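PDB 3B8X: pyridoxamine 5-phosphate-dependent dehydrase from Escherichia coli, which catalyses the vitamin B6-dependent removal of the C3'-hydroxyl group from GDP-4-keto-6-deoxy-D-mannose on the way to L-colitose, a sugar of the O-antigen. Local coordinates for residues S49-M54 against D203-Y208; I157-N162 against G179-F184; C213-G218 against V251-M256. The protein carries 1 engineered substitution. All blocks are in the same frame, centred on the assembly; numbering follows the deposited sequence.

Interaction 1 of 3, residues S49-M54 against D203-Y208; sequences SKYAVM and DDEEIY. With NA (sodium ion), chain N.
Y51 and Y208 form an offset (parallel-displaced) stack, ring centroids 4.2 Å apart and planes tilted by 17°. Their first torsions differ: Y51 CG sits beside its backbone N, anti to the carbonyl carbon (chi1 -55°), whereas Y208 CG is anti to its own N (chi1 178°). The two side chains cross at about a right angle, and each CB makes a CH-pi contact over the face of the other ring. K50 CB lies over the opposite face of Y51, toward the rim, and Y51 OH extends to E205 CB at 3.3 Å. At the edge of the Y208 ring, V53 CG2 packs 3.7 Å from CE1. Tyrosine suits both places, since its ring fills the partly buried interface while its hydroxyl can meet solvent: Y208 OH donates to a water at 2.6 Å that donates to A52 O.

In this aspartate aminotransferase-type fold, 51-55 is an outermost strand of the large mixed sheet, and the contact packs its start against helix 205-214. K50 and Y51 together oppose the single T202 of the adjoining strand: a classic beta bulge. D203 OD1 accepts from K50 N at 2.6 Å, met nearly along the C-O axis. D203 OD2 binds sodium at 2.7 Å, alongside T177 O and four waters. N-cap D204 takes I207 N on OD1 at 2.9 Å, while OD2 forms a salt bridge with R76.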
loop_
_atom_site.group_PDB
_atom_site.type_symbol
_atom_site.label_atom_id
_atom_site.label_comp_id
_atom_site.label_asym_id
_atom_site.label_seq_id
_atom_site.Cartn_x
_atom_site.Cartn_y
_atom_site.Cartn_z
ATOM N N SER B 49 21.161 10.817 4.863
ATOM C CA SER B 49 20.516 11.272 3.615
ATOM C C SER B 49 19.899 12.660 3.870
ATOM O O SER B 49 19.641 13.039 5.009
ATOM C CB SER B 49 19.432 10.285 3.153
ATOM O OG SER B 49 18.494 10.126 4.195
ATOM N N LYS B 50 19.626 13.440 2.836
ATOM C CA LYS B 50 19.022 14.718 3.171
ATOM C C LYS B 50 17.588 14.497 3.571
ATOM O O LYS B 50 17.057 15.218 4.409
ATOM C CB LYS B 50 19.040 15.712 2.015
ATOM C CG LYS B 50 20.394 15.794 1.309
ATOM C CD LYS B 50 20.351 16.661 0.053
ATOM C CE LYS B 50 20.992 18.027 0.283
ATOM N NZ LYS B 50 19.980 19.116 0.502
ATOM N N TYR B 51 16.941 13.522 2.944
ATOM C CA TYR B 51 15.533 13.341 3.194
ATOM C C TYR B 51 15.159 11.916 3.471
ATOM O O TYR B 51 15.812 10.991 2.997
ATOM C CB TYR B 51 14.790 13.715 1.924
ATOM C CG TYR B 51 15.094 15.076 1.432
ATOM C CD1 TYR B 51 15.880 15.264 0.310
ATOM C CD2 TYR B 51 14.532 16.182 2.051
ATOM C CE1 TYR B 51 16.147 16.533 -0.150
ATOM C CE2 TYR B 51 14.756 17.443 1.574
ATOM C CZ TYR B 51 15.570 17.604 0.480
ATOM O OH TYR B 51 15.793 18.867 0.019
ATOM N N ALA B 52 14.015 11.762 4.125
ATOM C CA ALA B 52 13.446 10.446 4.402
ATOM C C ALA B 52 11.917 10.539 4.301
ATOM O O ALA B 52 11.323 11.550 4.727
ATOM C CB ALA B 52 13.857 9.969 5.797
ATOM N N VAL B 53 11.301 9.537 3.667
ATOM C CA VAL B 53 9.833 9.470 3.541
ATOM C C VAL B 53 9.388 8.106 4.024
ATOM O O VAL B 53 9.643 7.125 3.351
ATOM C CB VAL B 53 9.267 9.623 2.129
ATOM C CG1 VAL B 53 7.749 9.501 2.189
ATOM C CG2 VAL B 53 9.625 10.987 1.482
ATOM N N MET B 54 8.690 8.065 5.153
ATOM C CA MET B 54 8.162 6.815 5.708
ATOM C C MET B 54 6.874 6.367 5.032
ATOM O O MET B 54 6.020 7.188 4.735
ATOM C CB MET B 54 7.837 6.976 7.164
ATOM C CG MET B 54 7.561 5.605 7.854
ATOM S SD MET B 54 7.027 5.860 9.578
ATOM C CE MET B 54 7.183 4.223 10.331
ATOM N N ASP B 203 18.559 12.395 -1.572
ATOM C CA ASP B 203 19.206 13.678 -1.324
ATOM C C ASP B 203 18.562 14.654 -2.293
ATOM O O ASP B 203 18.764 15.852 -2.204
ATOM C CB ASP B 203 20.703 13.589 -1.574
ATOM C CG ASP B 203 21.427 12.898 -0.466
ATOM O OD1 ASP B 203 20.945 12.854 0.704
ATOM O OD2 ASP B 203 22.521 12.407 -0.794
ATOM N N ASP B 204 17.770 14.108 -3.210
ATOM C CA ASP B 204 17.070 14.878 -4.213
ATOM C C ASP B 204 15.766 15.513 -3.730
ATOM O O ASP B 204 14.789 14.823 -3.431
ATOM C CB ASP B 204 16.822 13.989 -5.431
ATOM C CG ASP B 204 16.442 14.789 -6.663
ATOM O OD1 ASP B 204 15.324 15.381 -6.698
ATOM O OD2 ASP B 204 17.283 14.870 -7.587
ATOM N N GLU B 205 15.746 16.839 -3.700
ATOM C CA GLU B 205 14.564 17.577 -3.278
ATOM C C GLU B 205 13.348 17.366 -4.165
ATOM O O GLU B 205 12.236 17.373 -3.636
ATOM C CB GLU B 205 14.859 19.067 -3.120
ATOM C CG GLU B 205 13.640 19.888 -2.691
ATOM C CD GLU B 205 14.002 21.348 -2.393
ATOM O OE1 GLU B 205 14.877 21.867 -3.117
ATOM O OE2 GLU B 205 13.411 21.942 -1.460
ATOM N N GLU B 206 13.534 17.192 -5.485
ATOM C CA GLU B 206 12.387 16.939 -6.395
ATOM C C GLU B 206 11.763 15.568 -6.138
ATOM O O GLU B 206 10.531 15.422 -6.049
ATOM C CB GLU B 206 12.716 17.029 -7.894
ATOM C CG GLU B 206 11.442 16.954 -8.780
ATOM C CD GLU B 206 11.749 16.794 -10.266
ATOM O OE1 GLU B 206 12.911 16.458 -10.556
ATOM O OE2 GLU B 206 10.839 16.924 -11.126
ATOM N N ILE B 207 12.636 14.570 -6.052
ATOM C CA ILE B 207 12.206 13.216 -5.755
ATOM C C ILE B 207 11.475 13.212 -4.410
ATOM O O ILE B 207 10.429 12.592 -4.279
ATOM C CB ILE B 207 13.408 12.282 -5.700
ATOM C CG1 ILE B 207 13.991 12.118 -7.098
ATOM C CG2 ILE B 207 12.999 10.921 -5.219
ATOM C CD1 ILE B 207 13.200 11.201 -7.999
ATOM N N TYR B 208 12.066 13.851 -3.402
ATOM C CA TYR B 208 11.477 14.010 -2.065
ATOM C C TYR B 208 10.047 14.556 -2.165
ATOM O O TYR B 208 9.082 13.975 -1.690
ATOM C CB TYR B 208 12.308 15.029 -1.294
ATOM C CG TYR B 208 11.766 15.296 0.085
ATOM C CD1 TYR B 208 11.331 14.240 0.886
ATOM C CD2 TYR B 208 11.674 16.586 0.605
ATOM C CE1 TYR B 208 10.818 14.431 2.171
ATOM C CE2 TYR B 208 11.130 16.798 1.895
ATOM C CZ TYR B 208 10.738 15.719 2.678
ATOM O OH TYR B 208 10.259 15.885 3.955
HETATM NA NA NA N . 23.213 9.844 -0.940
HETATM O O HOH W 1 10.029 14.101 5.795
HETATM O O HOH W 2 22.410 9.629 -3.314
HETATM O O HOH W 3 25.247 10.307 -2.349
HETATM O O HOH W 4 20.703 9.339 -0.019
HETATM O O HOH W 5 24.124 10.443 1.449
#

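Interaction 2 of 3, residues I157-N162 against G179-F184. With G4M ([(2R,3S,4R,5R)-5-(2-amino-6-oxo-1,6-dihydro-9H-purin-9-yl)-3,4-dihydroxytetrahydrofuran-2-yl]methyl (2R,3S,4S,5S,6R)-3,4-dihydroxy-5-[({3-hydroxy-2-methyl-5-[(phosphonooxy)methyl]pyridin-4-yl}methyl)amino]-6-methyltetrahydro-2H-pyran-2-yl dihydrogen diphosphate), chain O.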
loop_
_atom_site.group_PDB
_atom_site.type_symbol
_atom_site.label_atom_id
_atom_site.label_comp_id
_atom_site.label_asym_id
_atom_site.label_seq_id
_atom_site.Cartn_x
_atom_site.Cartn_y
_atom_site.Cartn_z
ATOM N N ILE B 157 20.820 5.409 -13.739
ATOM C CA ILE B 157 20.454 5.699 -12.367
ATOM C C ILE B 157 20.774 4.484 -11.486
ATOM O O ILE B 157 20.506 3.315 -11.865
ATOM C CB ILE B 157 18.949 5.940 -12.251
ATOM C CG1 ILE B 157 18.520 7.173 -13.029
ATOM C CG2 ILE B 157 18.560 6.045 -10.780
ATOM C CD1 ILE B 157 17.172 7.002 -13.720
ATOM N N LEU B 158 21.244 4.778 -10.276
ATOM C CA LEU B 158 21.510 3.732 -9.297
ATOM C C LEU B 158 20.459 3.832 -8.195
ATOM O O LEU B 158 20.262 4.929 -7.588
ATOM C CB LEU B 158 22.894 3.950 -8.666
ATOM C CG LEU B 158 23.285 3.034 -7.518
ATOM C CD1 LEU B 158 23.415 1.586 -7.990
ATOM C CD2 LEU B 158 24.523 3.512 -6.836
ATOM N N LEU B 159 19.815 2.682 -7.932
ATOM C CA LEU B 159 18.812 2.617 -6.855
ATOM C C LEU B 159 19.270 1.537 -5.917
ATOM O O LEU B 159 19.934 0.647 -6.378
ATOM C CB LEU B 159 17.499 2.144 -7.427
ATOM C CG LEU B 159 17.015 3.217 -8.414
ATOM C CD1 LEU B 159 15.815 2.712 -9.188
ATOM C CD2 LEU B 159 16.769 4.537 -7.683
ATOM N N GLU B 160 18.890 1.556 -4.641
ATOM C CA GLU B 160 19.249 0.438 -3.769
ATOM C C GLU B 160 17.972 -0.009 -3.111
ATOM O O GLU B 160 17.167 0.823 -2.691
ATOM C CB GLU B 160 20.103 0.906 -2.594
ATOM C CG GLU B 160 21.585 1.055 -2.873
ATOM C CD GLU B 160 22.311 1.671 -1.688
ATOM O OE1 GLU B 160 22.730 0.934 -0.769
ATOM O OE2 GLU B 160 22.413 2.916 -1.624
ATOM N N ASP B 161 17.774 -1.313 -3.023
ATOM C CA ASP B 161 16.663 -1.831 -2.252
ATOM C C ASP B 161 17.462 -2.230 -0.996
ATOM O O ASP B 161 18.272 -3.147 -1.062
ATOM C CB ASP B 161 16.008 -3.055 -2.925
ATOM C CG ASP B 161 15.042 -3.806 -1.968
ATOM O OD1 ASP B 161 15.211 -3.582 -0.750
ATOM O OD2 ASP B 161 14.138 -4.586 -2.422
ATOM N N ASN B 162 17.347 -1.449 0.074
ATOM C CA ASN B 162 18.043 -1.732 1.310
ATOM C C ASN B 162 17.166 -2.293 2.442
ATOM O O ASN B 162 17.506 -2.189 3.615
ATOM C CB ASN B 162 18.764 -0.504 1.865
ATOM C CG ASN B 162 20.013 -0.893 2.720
ATOM O OD1 ASN B 162 20.788 -1.784 2.359
ATOM N ND2 ASN B 162 20.202 -0.215 3.840
ATOM N N GLY B 179 22.656 5.146 -3.702
ATOM C CA GLY B 179 21.725 5.346 -4.795
ATOM C C GLY B 179 21.061 6.722 -4.829
ATOM O O GLY B 179 21.145 7.519 -3.879
ATOM N N LEU B 180 20.416 7.003 -5.949
ATOM C CA LEU B 180 19.618 8.221 -6.071
ATOM C C LEU B 180 18.517 8.107 -4.995
ATOM O O LEU B 180 18.093 9.099 -4.366
ATOM C CB LEU B 180 18.981 8.241 -7.461
ATOM C CG LEU B 180 17.824 9.217 -7.566
ATOM C CD1 LEU B 180 18.335 10.660 -7.376
ATOM C CD2 LEU B 180 17.131 9.021 -8.904
ATOM N N MET B 181 18.046 6.872 -4.824
ATOM C CA MET B 181 17.072 6.494 -3.781
ATOM C C MET B 181 17.506 5.216 -3.110
ATOM O O MET B 181 18.163 4.362 -3.735
ATOM C CB MET B 181 15.669 6.270 -4.348
ATOM C CG MET B 181 14.863 7.577 -4.376
ATOM S SD MET B 181 13.257 7.433 -5.153
ATOM C CE MET B 181 13.721 7.310 -6.839
ATOM N N GLY B 182 17.039 5.036 -1.876
ATOM C CA GLY B 182 17.304 3.847 -1.123
ATOM C C GLY B 182 16.085 3.457 -0.304
ATOM O O GLY B 182 15.490 4.286 0.379
ATOM N N THR B 183 15.755 2.175 -0.304
ATOM C CA THR B 183 14.585 1.744 0.471
ATOM C C THR B 183 14.936 0.945 1.714
ATOM O O THR B 183 15.930 0.230 1.724
ATOM C CB THR B 183 13.562 0.972 -0.396
ATOM O OG1 THR B 183 14.177 -0.192 -0.997
ATOM C CG2 THR B 183 12.914 1.874 -1.471
ATOM N N PHE B 184 14.127 1.087 2.763
ATOM C CA PHE B 184 14.306 0.308 3.983
ATOM C C PHE B 184 12.966 -0.287 4.411
ATOM O O PHE B 184 11.892 0.170 3.977
ATOM C CB PHE B 184 14.841 1.145 5.147
ATOM C CG PHE B 184 16.140 1.795 4.883
ATOM C CD1 PHE B 184 16.226 2.799 3.942
ATOM C CD2 PHE B 184 17.247 1.507 5.673
ATOM C CE1 PHE B 184 17.403 3.472 3.725
ATOM C CE2 PHE B 184 18.457 2.223 5.478
ATOM C CZ PHE B 184 18.533 3.183 4.475
HETATM O OP3 G4M O . 8.314 -6.828 4.133
HETATM P PL G4M O . 8.403 -5.370 3.516
HETATM O OP1 G4M O . 7.148 -5.017 2.549
HETATM O OP2 G4M O . 8.464 -4.301 4.714
HETATM O OP4 G4M O . 9.823 -5.219 2.732
HETATM C C5B G4M O . 9.717 -5.899 1.515
HETATM C C5L G4M O . 11.092 -6.241 1.082
HETATM C C6L G4M O . 11.674 -5.521 0.048
HETATM N N1L G4M O . 12.868 -5.854 -0.385
HETATM C C2L G4M O . 13.569 -6.849 0.113
HETATM C C2A G4M O . 14.913 -7.207 -0.477
HETATM C C3L G4M O . 13.096 -7.607 1.180
HETATM O O3L G4M O . 13.832 -8.658 1.600
HETATM C C4L G4M O . 11.810 -7.267 1.711
HETATM C C4A G4M O . 11.234 -7.983 2.770
HETATM N N4A G4M O . 11.839 -9.037 3.232
HETATM C C4G G4M O . 11.303 -9.690 4.373
HETATM C C5G G4M O . 11.553 -11.179 4.332
HETATM C C6G G4M O . 13.026 -11.471 4.044
HETATM O O5G G4M O . 11.290 -11.554 5.680
HETATM C C3G G4M O . 9.781 -9.496 4.480
HETATM O O3G G4M O . 9.541 -8.543 5.509
HETATM C C2G G4M O . 9.112 -10.839 4.895
HETATM O O2G G4M O . 7.775 -10.643 5.366
HETATM C C1G G4M O . 9.904 -11.514 5.990
HETATM O O1G G4M O . 9.519 -12.882 5.953
HETATM P P2 G4M O . 9.369 -13.680 7.321
HETATM O O3P G4M O . 10.664 -13.422 8.255
HETATM O O4P G4M O . 9.399 -15.262 6.965
HETATM O OPP G4M O . 7.990 -13.102 7.926
HETATM P P G4M O . 7.440 -13.943 9.180
HETATM O O1P G4M O . 7.236 -15.541 9.038
HETATM O O2P G4M O . 6.023 -13.243 9.365
HETATM O "O5'" G4M O . 8.193 -13.482 10.491
HETATM C "C5'" G4M O . 9.329 -14.285 10.738
HETATM C "C4'" G4M O . 9.245 -14.753 12.182
HETATM O "O4'" G4M O . 8.798 -13.651 13.026
HETATM C "C3'" G4M O . 8.177 -15.863 12.317
HETATM O "O3'" G4M O . 8.619 -16.720 13.360
HETATM C "C2'" G4M O . 6.903 -15.083 12.711
HETATM O "O2'" G4M O . 6.072 -15.936 13.507
HETATM C "C1'" G4M O . 7.518 -14.008 13.596
HETATM N N9 G4M O . 6.654 -12.827 13.690
HETATM C C8 G4M O . 6.343 -11.987 12.668
HETATM N N7 G4M O . 5.582 -11.024 13.150
HETATM C C4 G4M O . 6.083 -12.357 14.845
HETATM C C5 G4M O . 5.381 -11.178 14.500
HETATM C C6 G4M O . 4.687 -10.450 15.533
HETATM O O6 G4M O . 4.065 -9.419 15.327
HETATM N N3 G4M O . 6.076 -12.788 16.110
HETATM C C2 G4M O . 5.416 -12.119 17.041
HETATM N N1 G4M O . 4.726 -10.962 16.782
HETATM N N2 G4M O . 5.411 -12.592 18.316
#
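L159 and M181 run alongside each other from the same face of the sheet, with L159 CD2 3.9 Å from M181 CB; I157 CG2 adds a contact to L180 CD2 at 3.8 Å. M65 of helix 58-68 packs on both L159 and M181. The contact joins neighbouring parallel strands in the mixed sheet of the aspartate aminotransferase fold, the axes of 157-161 and 181-184 lying 4.8 Å apart and 6° from parallel. The main chains are joined by E160 N to M181 O at 3.0 Å and T183 N to E160 O at 3.1 Å. Ahead of them L180 N meets L158 O nearly along the C=O axis. Glycine fits position 179, where a CB would collide with L158 O and with M181 O.

Toward the polar side, the extended chain of E160 brings OE2 to G179 N at 3.1 Å through its anti lone pair. F178 N, G176 N and N136 ND2 also hold this buried carboxylate. On the face of L159 and T183, D161 OD2 is held by T93 OG1 and N62 ND2. Aspartate suits the cofactor's pyridine nitrogen, and, as in other enzymes of this fold, probably keeps it protonated: D161 OD2 lies 2.7 Å from G4M N1L.

Interaction 3 of 3, residues C213-G218 against V251-M256; sequences CIRAHG and VRPLEM. With G4M ([(2R,3S,4R,5R)-5-(2-amino-6-oxo-1,6-dihydro-9H-purin-9-yl)-3,4-dihydroxytetrahydrofuran-2-yl]methyl (2R,3S,4S,5S,6R)-3,4-dihydroxy-5-[({3-hydroxy-2-methyl-5-[(phosphonooxy)methyl]pyridin-4-yl}methyl)amino]-6-methyltetrahydro-2H-pyran-2-yl dihydrogen diphosphate), chain G.
H217 turns the edge of its imidazole to the flat face of an arginine: NE2 sits 3.6 Å above the R252 guanidinium plane, off toward its rim, with the two planes 87° apart. The pair lies at the dimer interface of this fold type I enzyme, where each active site is built from both subunits. Here H217 lines the pocket of a G4M molecule that is also hydrogen-bonded by S185 and S59 of the second subunit, and H217 CE1 comes within 3.6 Å of the phosphate oxygen OP3. R252 CG, beside the backbone N (chi1 -70°), lies 3.9 Å from A216 CB, and alanine's small methyl suits this close passage; further out the bend at chi3 carries the guanidinium toward H217. R252 NE forms a salt bridge with E196 of the second subunit, which probably balances its charge.

R215 CG, anti to the backbone N, passes 3.9 Å from V251 O. The long, apolar part of the chain thus packs beside V251 and R252, while the buried head pairs with E40. One backbone bond ties the two segments directly: V251 N donates to R215 O at 3.0 Å, in the carbonyl plane and with an N-H...O angle of 165°.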
loop_
_atom_site.group_PDB
_atom_site.type_symbol
_atom_site.label_atom_id
_atom_site.label_comp_id
_atom_site.label_asym_id
_atom_site.label_seq_id
_atom_site.Cartn_x
_atom_site.Cartn_y
_atom_site.Cartn_z
ATOM N N CYS B 213 4.009 13.609 -2.407
ATOM C CA CYS B 213 2.738 13.684 -3.129
ATOM C C CYS B 213 2.115 12.310 -3.408
ATOM O O CYS B 213 0.933 12.086 -3.165
ATOM C CB CYS B 213 2.996 14.404 -4.461
ATOM S SG CYS B 213 1.569 14.517 -5.602
ATOM N N ILE B 214 2.919 11.388 -3.952
ATOM C CA ILE B 214 2.388 10.081 -4.311
ATOM C C ILE B 214 2.137 9.122 -3.147
ATOM O O ILE B 214 1.437 8.090 -3.309
ATOM C CB ILE B 214 3.144 9.453 -5.451
ATOM C CG1 ILE B 214 4.613 9.241 -5.047
ATOM C CG2 ILE B 214 2.923 10.250 -6.714
ATOM C CD1 ILE B 214 5.363 8.398 -6.099
ATOM N N ARG B 215 2.729 9.446 -1.987
ATOM C CA ARG B 215 2.513 8.609 -0.799
ATOM C C ARG B 215 1.083 8.795 -0.372
ATOM O O ARG B 215 0.519 7.946 0.295
ATOM C CB ARG B 215 3.274 9.112 0.442
ATOM C CG ARG B 215 2.908 8.324 1.700
ATOM C CD ARG B 215 3.872 8.702 2.818
ATOM N NE ARG B 215 3.868 10.152 3.095
ATOM C CZ ARG B 215 4.647 10.754 3.994
ATOM N NH1 ARG B 215 5.564 10.060 4.670
ATOM N NH2 ARG B 215 4.537 12.068 4.188
ATOM N N ALA B 216 0.514 9.960 -0.684
ATOM C CA ALA B 216 -0.815 10.218 -0.152
ATOM C C ALA B 216 -1.783 10.832 -1.139
ATOM O O ALA B 216 -1.913 12.051 -1.201
ATOM C CB ALA B 216 -0.724 11.121 1.087
ATOM N N HIS B 217 -2.467 9.973 -1.874
ATOM C CA HIS B 217 -3.507 10.387 -2.799
ATOM C C HIS B 217 -3.136 11.231 -3.991
ATOM O O HIS B 217 -4.027 11.565 -4.776
ATOM C CB HIS B 217 -4.631 11.099 -2.030
ATOM C CG HIS B 217 -5.116 10.341 -0.838
ATOM N ND1 HIS B 217 -5.890 9.202 -0.962
ATOM C CD2 HIS B 217 -4.974 10.568 0.496
ATOM C CE1 HIS B 217 -6.214 8.771 0.246
ATOM N NE2 HIS B 217 -5.666 9.573 1.149
ATOM N N GLY B 218 -1.869 11.595 -4.132
ATOM C CA GLY B 218 -1.444 12.421 -5.246
ATOM C C GLY B 218 -1.881 13.867 -5.051
ATOM O O GLY B 218 -1.952 14.642 -5.983
ATOM N N VAL B 251 -0.277 5.095 0.682
ATOM C CA VAL B 251 0.598 4.141 1.378
ATOM C C VAL B 251 1.201 4.801 2.624
ATOM O O VAL B 251 2.359 4.627 2.968
ATOM C CB VAL B 251 1.699 3.552 0.485
ATOM C CG1 VAL B 251 1.014 2.749 -0.653
ATOM C CG2 VAL B 251 2.556 4.684 -0.069
ATOM N N ARG B 252 0.393 5.619 3.272
ATOM C CA ARG B 252 0.844 6.291 4.456
ATOM C C ARG B 252 1.060 5.263 5.579
ATOM O O ARG B 252 0.382 4.232 5.609
ATOM C CB ARG B 252 -0.252 7.281 4.888
ATOM C CG ARG B 252 -0.445 8.473 3.980
ATOM C CD ARG B 252 -1.453 9.395 4.622
ATOM N NE ARG B 252 -2.783 8.821 4.821
ATOM C CZ ARG B 252 -3.910 9.522 4.742
ATOM N NH1 ARG B 252 -3.862 10.829 4.489
ATOM N NH2 ARG B 252 -5.087 8.924 4.926
ATOM N N PRO B 253 2.014 5.517 6.483
ATOM C CA PRO B 253 2.212 4.611 7.607
ATOM C C PRO B 253 1.307 5.164 8.689
ATOM O O PRO B 253 0.817 6.286 8.577
ATOM C CB PRO B 253 3.673 4.894 8.064
ATOM C CG PRO B 253 4.016 6.291 7.526
ATOM C CD PRO B 253 2.966 6.653 6.489
ATOM N N LEU B 254 1.185 4.435 9.794
ATOM C CA LEU B 254 0.363 4.899 10.918
ATOM C C LEU B 254 1.186 5.773 11.850
ATOM O O LEU B 254 2.402 5.604 11.948
ATOM C CB LEU B 254 -0.177 3.710 11.693
ATOM C CG LEU B 254 -1.233 2.944 10.882
ATOM C CD1 LEU B 254 -1.683 1.727 11.638
ATOM C CD2 LEU B 254 -2.380 3.855 10.534
ATOM N N GLU B 255 0.532 6.673 12.586
ATOM C CA GLU B 255 1.286 7.487 13.538
ATOM C C GLU B 255 2.031 6.632 14.602
ATOM O O GLU B 255 3.122 6.968 15.090
ATOM C CB GLU B 255 0.349 8.489 14.194
ATOM C CG GLU B 255 1.097 9.438 15.023
ATOM C CD GLU B 255 1.768 10.588 14.268
ATOM O OE1 GLU B 255 2.312 10.452 13.134
ATOM O OE2 GLU B 255 1.805 11.675 14.868
ATOM N N MET B 256 1.434 5.494 14.961
ATOM C CA MET B 256 2.039 4.606 15.923
ATOM C C MET B 256 3.356 4.072 15.392
ATOM O O MET B 256 4.315 3.911 16.161
ATOM C CB MET B 256 1.110 3.426 16.199
ATOM C CG MET B 256 0.084 3.731 17.269
ATOM S SD MET B 256 -0.884 2.232 17.278
ATOM C CE MET B 256 -2.249 2.594 18.360
HETATM O OP3 G4M G . -8.846 7.353 2.327
HETATM P PL G4M G . -8.804 5.814 1.885
HETATM O OP1 G4M G . -7.418 5.439 1.238
HETATM O OP2 G4M G . -9.136 4.815 3.095
HETATM O OP4 G4M G . -9.988 5.500 0.846
HETATM C C5B G4M G . -9.749 6.106 -0.410
HETATM C C5L G4M G . -11.079 6.441 -1.089
HETATM C C6L G4M G . -11.475 5.760 -2.234
HETATM N N1L G4M G . -12.619 6.029 -2.883
HETATM C C2L G4M G . -13.380 7.048 -2.532
HETATM C C2A G4M G . -14.607 7.339 -3.391
HETATM C C3L G4M G . -13.052 7.817 -1.392
HETATM O O3L G4M G . -13.815 8.876 -1.025
HETATM C C4L G4M G . -11.878 7.506 -0.651
HETATM C C4A G4M G . -11.482 8.287 0.444
HETATM N N4A G4M G . -12.239 9.309 0.826
HETATM C C4G G4M G . -11.959 10.000 1.994
HETATM C C5G G4M G . -12.204 11.503 1.829
HETATM C C6G G4M G . -13.634 11.718 1.333
HETATM O O5G G4M G . -12.071 12.108 3.116
HETATM C C3G G4M G . -10.525 9.757 2.491
HETATM O O3G G4M G . -10.584 9.004 3.716
HETATM C C2G G4M G . -9.801 11.112 2.693
HETATM O O2G G4M G . -8.529 10.913 3.345
HETATM C C1G G4M G . -10.674 12.137 3.473
HETATM O O1G G4M G . -10.192 13.472 3.240
HETATM P P2 G4M G . -10.253 14.105 4.702
HETATM O O3P G4M G . -11.725 13.992 5.348
HETATM O O4P G4M G . -9.907 15.658 4.531
HETATM O OPP G4M G . -9.185 13.312 5.624
HETATM P P G4M G . -8.595 14.314 6.754
HETATM O O1P G4M G . -8.711 15.880 6.386
HETATM O O2P G4M G . -7.031 13.956 6.896
HETATM O "O5'" G4M G . -9.282 14.015 8.202
HETATM C "C5'" G4M G . -10.648 14.426 8.227
HETATM C "C4'" G4M G . -10.952 15.155 9.544
HETATM O "O4'" G4M G . -10.778 14.276 10.695
HETATM C "C3'" G4M G . -9.974 16.352 9.743
HETATM O "O3'" G4M G . -10.616 17.454 10.388
HETATM C "C2'" G4M G . -8.851 15.741 10.611
HETATM O "O2'" G4M G . -8.306 16.723 11.505
HETATM C "C1'" G4M G . -9.611 14.691 11.434
HETATM N N9 G4M G . -8.745 13.551 11.726
HETATM C C8 G4M G . -8.179 12.714 10.807
HETATM N N7 G4M G . -7.481 11.813 11.451
HETATM C C4 G4M G . -8.385 13.158 12.970
HETATM C C5 G4M G . -7.575 12.033 12.796
HETATM C C6 G4M G . -7.071 11.392 13.953
HETATM O O6 G4M G . -6.390 10.393 13.877
HETATM N N3 G4M G . -8.653 13.605 14.189
HETATM C C2 G4M G . -8.171 13.008 15.251
HETATM N N1 G4M G . -7.388 11.903 15.156
HETATM N N2 G4M G . -8.480 13.497 16.491
#

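Interactions 1 and 2 reach the same large sheet, the first at an outermost strand and the second among its inner strands; along the chain, interaction 2 is nested within the loop closed by interaction 1. They touch where I207 CG2 packs on M181 SD at 3.5 Å. Interaction 1 is partly buried and mixes aromatic stacking with water and sodium, whereas interaction 2 is buried and built mainly on parallel backbone bonding. Interaction 3, also buried, shares helix 205-214 with interaction 1, and R215 NH1 probably donates to M54 O at 2.9 Å. Interactions 2 and 3 do not touch; each reaches a different shared active site, at the pyridine nitrogen and beside the phosphate respectively.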